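Local coordinates for protein beta 1-3 glucanase (Clostridium beijerinckii NCIMB 8052, PDB 5H4E) that probably hydrolyses beta-1,3-glucans, as a glycoside hydrolase family 64 (GH64) beta-1,3-glucanase domain, at residues L124-F136 against S203-T215. Numbering follows the deposited sequence.
Sequences LANTSDPNTGIMF and SDRIYAPASGLGT
R205 reaches from 203-215 to L124 and I134 of the loop 124-136 and has the largest share of this contact. Its CB points toward that loop. CG lies over one face of the Y207 ring, near the rim, in its own segment. At CD the chain meets L124 CD1 at 3.5 Å, and the two side chains cross at about a right angle. The same methyl lies over one face of the guanidinium group. The bend at chi3 (65°) turns the head back along D204. There NE and NH1 both bond to D204 OD2, side-on and from the same face of the carboxylate, as a salt bridge within the segment. NH1 also gives a nearly straight hydrogen bond to I134 O, 2.8 Å long. The acceptor lies in the guanidinium plane, but the donor sits above the carbonyl plane. NH2 comes within 3.4 Å of F136 CE2, where the guanidinium and the F136 ring are tilted 34° apart, and bonds to Q157 OE1. Bonds at all three nitrogens thus fix the rotation of the head.

D204 also touches the loop itself. Its CB packs on M135 CE. OD2 accepts from water 2, which in turn accepts from G133 N. With this water, three donors converge on OD2: R205 NE, R205 NH1 and the water. Further along, L124 CB touches the edge of the Y207 ring at CE1. Water 1 joins L124 O to Y207 OH. The backbone comes close where G212 CA lies 3.6 Å from A125 N. G212 sits in a type II' turn, S211 to G214, and L213 CD2 reaches T127 CG2.

The contact ties the turn-rich loop between strands 117-120 and 136-144 to strand 206-207, which pairs antiparallel with 157-158, the strand that carries Q157, within the GH64 domain.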
# COMPACT_ATOMS: atom_id res chain seq x y z
N LEU A 124 8.47 -10.52 3.52
CA LEU A 124 9.84 -10.21 3.93
C LEU A 124 10.02 -10.22 5.45
O LEU A 124 11.10 -9.92 5.94
CB LEU A 124 10.26 -8.85 3.36
CG LEU A 124 10.22 -8.83 1.84
CD1 LEU A 124 10.61 -7.46 1.30
CD2 LEU A 124 11.11 -9.95 1.24
N ALA A 125 8.96 -10.56 6.18
CA ALA A 125 9.09 -10.80 7.62
C ALA A 125 9.79 -12.14 7.86
O ALA A 125 10.37 -12.38 8.93
CB ALA A 125 7.73 -10.76 8.30
N ASN A 126 9.73 -13.01 6.86
CA ASN A 126 10.44 -14.30 6.90
C ASN A 126 11.80 -14.20 6.22
O ASN A 126 11.85 -13.99 5.01
CB ASN A 126 9.59 -15.40 6.24
CG ASN A 126 10.29 -16.76 6.22
OD1 ASN A 126 11.25 -17.01 6.97
ND2 ASN A 126 9.80 -17.64 5.36
N THR A 127 12.89 -14.36 6.96
CA THR A 127 14.22 -14.19 6.35
C THR A 127 14.52 -15.31 5.36
O THR A 127 15.41 -15.18 4.52
CB THR A 127 15.37 -14.13 7.40
OG1 THR A 127 15.18 -15.16 8.38
CG2 THR A 127 15.39 -12.77 8.10
N SER A 128 13.76 -16.40 5.43
CA SER A 128 13.91 -17.48 4.46
C SER A 128 12.94 -17.38 3.27
O SER A 128 12.83 -18.31 2.47
CB SER A 128 13.75 -18.82 5.16
OG SER A 128 14.77 -18.97 6.13
N ASP A 129 12.27 -16.24 3.13
CA ASP A 129 11.47 -15.99 1.93
C ASP A 129 12.37 -15.98 0.69
O ASP A 129 13.47 -15.45 0.72
CB ASP A 129 10.72 -14.66 2.05
CG ASP A 129 9.64 -14.49 0.99
OD1 ASP A 129 9.97 -14.06 -0.13
OD2 ASP A 129 8.46 -14.78 1.27
N PRO A 130 11.90 -16.58 -0.42
CA PRO A 130 12.69 -16.67 -1.65
C PRO A 130 12.99 -15.31 -2.29
O PRO A 130 13.89 -15.21 -3.13
CB PRO A 130 11.79 -17.49 -2.58
CG PRO A 130 10.42 -17.29 -2.06
CD PRO A 130 10.58 -17.21 -0.57
N ASN A 131 12.25 -14.29 -1.88
CA ASN A 131 12.37 -12.96 -2.48
C ASN A 131 13.24 -12.00 -1.68
O ASN A 131 13.36 -10.83 -2.04
CB ASN A 131 10.98 -12.35 -2.67
CG ASN A 131 10.11 -13.18 -3.59
OD1 ASN A 131 10.27 -13.15 -4.80
ND2 ASN A 131 9.19 -13.93 -3.00
N THR A 132 13.85 -12.48 -0.61
CA THR A 132 14.72 -11.64 0.21
C THR A 132 15.82 -10.99 -0.64
O THR A 132 16.49 -11.66 -1.43
CB THR A 132 15.37 -12.44 1.37
OG1 THR A 132 15.99 -13.62 0.86
CG2 THR A 132 14.32 -12.83 2.38
N GLY A 133 15.98 -9.69 -0.50
CA GLY A 133 17.03 -8.99 -1.22
C GLY A 133 16.71 -8.53 -2.64
O GLY A 133 17.50 -7.78 -3.22
N ILE A 134 15.60 -8.98 -3.21
CA ILE A 134 15.29 -8.61 -4.60
C ILE A 134 14.72 -7.19 -4.69
O ILE A 134 13.88 -6.80 -3.86
CB ILE A 134 14.32 -9.60 -5.25
CG1 ILE A 134 14.89 -11.02 -5.21
CG2 ILE A 134 14.04 -9.20 -6.69
CD1 ILE A 134 13.94 -12.08 -5.75
N MET A 135 15.20 -6.41 -5.65
CA MET A 135 14.67 -5.07 -5.89
C MET A 135 13.32 -5.19 -6.54
O MET A 135 13.21 -5.69 -7.67
CB MET A 135 15.61 -4.26 -6.79
CG MET A 135 17.05 -4.14 -6.26
SD MET A 135 17.23 -3.19 -4.74
CE MET A 135 17.22 -4.51 -3.54
N PHE A 136 12.27 -4.78 -5.84
CA PHE A 136 10.93 -4.80 -6.43
C PHE A 136 10.03 -3.76 -5.77
O PHE A 136 10.25 -3.36 -4.63
CB PHE A 136 10.29 -6.19 -6.30
CG PHE A 136 9.87 -6.55 -4.90
CD1 PHE A 136 8.60 -6.23 -4.44
CD2 PHE A 136 10.74 -7.23 -4.05
CE1 PHE A 136 8.21 -6.55 -3.15
CE2 PHE A 136 10.35 -7.56 -2.76
CZ PHE A 136 9.09 -7.22 -2.31
N SER A 203 20.04 -2.26 3.48
CA SER A 203 20.72 -1.91 2.24
C SER A 203 19.79 -2.09 1.03
O SER A 203 19.92 -1.38 0.04
CB SER A 203 22.00 -2.75 2.08
OG SER A 203 21.68 -4.12 1.95
N ASP A 204 18.85 -3.03 1.12
CA ASP A 204 17.98 -3.33 -0.02
C ASP A 204 16.66 -2.54 -0.02
O ASP A 204 16.14 -2.20 -1.08
CB ASP A 204 17.67 -4.84 -0.08
CG ASP A 204 16.98 -5.36 1.16
OD1 ASP A 204 17.15 -4.77 2.25
OD2 ASP A 204 16.25 -6.37 1.04
N ARG A 205 16.12 -2.25 1.17
CA ARG A 205 14.88 -1.48 1.27
C ARG A 205 14.75 -0.85 2.66
O ARG A 205 15.44 -1.25 3.60
CB ARG A 205 13.66 -2.37 0.97
CG ARG A 205 13.27 -3.33 2.11
CD ARG A 205 12.55 -4.57 1.60
NE ARG A 205 13.47 -5.36 0.78
CZ ARG A 205 13.30 -5.62 -0.52
NH1 ARG A 205 14.23 -6.32 -1.16
NH2 ARG A 205 12.21 -5.20 -1.16
N ILE A 206 13.85 0.11 2.79
CA ILE A 206 13.47 0.60 4.11
C ILE A 206 12.11 0.01 4.48
O ILE A 206 11.13 0.18 3.76
CB ILE A 206 13.38 2.13 4.17
CG1 ILE A 206 14.70 2.76 3.71
CG2 ILE A 206 13.03 2.59 5.61
CD1 ILE A 206 14.60 4.27 3.45
N TYR A 207 12.06 -0.69 5.61
CA TYR A 207 10.82 -1.31 6.05
C TYR A 207 9.90 -0.29 6.68
O TYR A 207 10.34 0.57 7.43
CB TYR A 207 11.11 -2.44 7.05
CG TYR A 207 11.81 -3.58 6.36
CD1 TYR A 207 11.10 -4.51 5.63
CD2 TYR A 207 13.20 -3.71 6.42
CE1 TYR A 207 11.73 -5.54 4.97
CE2 TYR A 207 13.85 -4.75 5.75
CZ TYR A 207 13.10 -5.66 5.04
OH TYR A 207 13.73 -6.69 4.37
N ALA A 208 8.62 -0.37 6.35
CA ALA A 208 7.63 0.33 7.14
C ALA A 208 7.72 -0.17 8.58
O ALA A 208 8.22 -1.29 8.84
CB ALA A 208 6.24 0.13 6.54
N PRO A 209 7.27 0.65 9.55
CA PRO A 209 7.49 0.36 10.98
C PRO A 209 7.14 -1.06 11.43
O PRO A 209 7.95 -1.70 12.10
CB PRO A 209 6.58 1.38 11.67
CG PRO A 209 6.65 2.58 10.77
CD PRO A 209 6.66 1.98 9.35
N ALA A 210 5.95 -1.53 11.10
CA ALA A 210 5.54 -2.85 11.57
C ALA A 210 5.44 -3.82 10.41
O ALA A 210 4.64 -4.75 10.44
CB ALA A 210 4.24 -2.76 12.32
N SER A 211 6.24 -3.60 9.37
CA SER A 211 6.24 -4.51 8.23
C SER A 211 7.60 -5.18 8.08
O SER A 211 8.63 -4.56 8.36
CB SER A 211 5.88 -3.77 6.94
OG SER A 211 5.96 -4.64 5.81
N GLY A 212 7.60 -6.44 7.65
CA GLY A 212 8.83 -7.14 7.34
C GLY A 212 9.76 -7.21 8.53
O GLY A 212 9.37 -7.69 9.60
N LEU A 213 10.99 -6.71 8.37
CA LEU A 213 11.96 -6.67 9.46
C LEU A 213 11.89 -5.36 10.26
O LEU A 213 12.82 -4.98 10.97
CB LEU A 213 13.38 -6.86 8.92
CG LEU A 213 13.65 -8.13 8.11
CD1 LEU A 213 15.11 -8.17 7.63
CD2 LEU A 213 13.31 -9.39 8.91
N GLY A 214 10.76 -4.67 10.12
CA GLY A 214 10.51 -3.45 10.87
C GLY A 214 10.51 -3.66 12.38
O GLY A 214 10.18 -4.74 12.87
N THR A 215 10.84 -2.60 13.11
CA THR A 215 11.07 -2.68 14.54
C THR A 215 9.86 -2.31 15.40
O THR A 215 9.98 -2.18 16.63
CB THR A 215 12.23 -1.77 14.94
OG1 THR A 215 11.97 -0.44 14.48
CG2 THR A 215 13.53 -2.28 14.30
O HOH W 1 13.60 -9.58 4.39
O HOH W 2 14.65 -8.53 1.75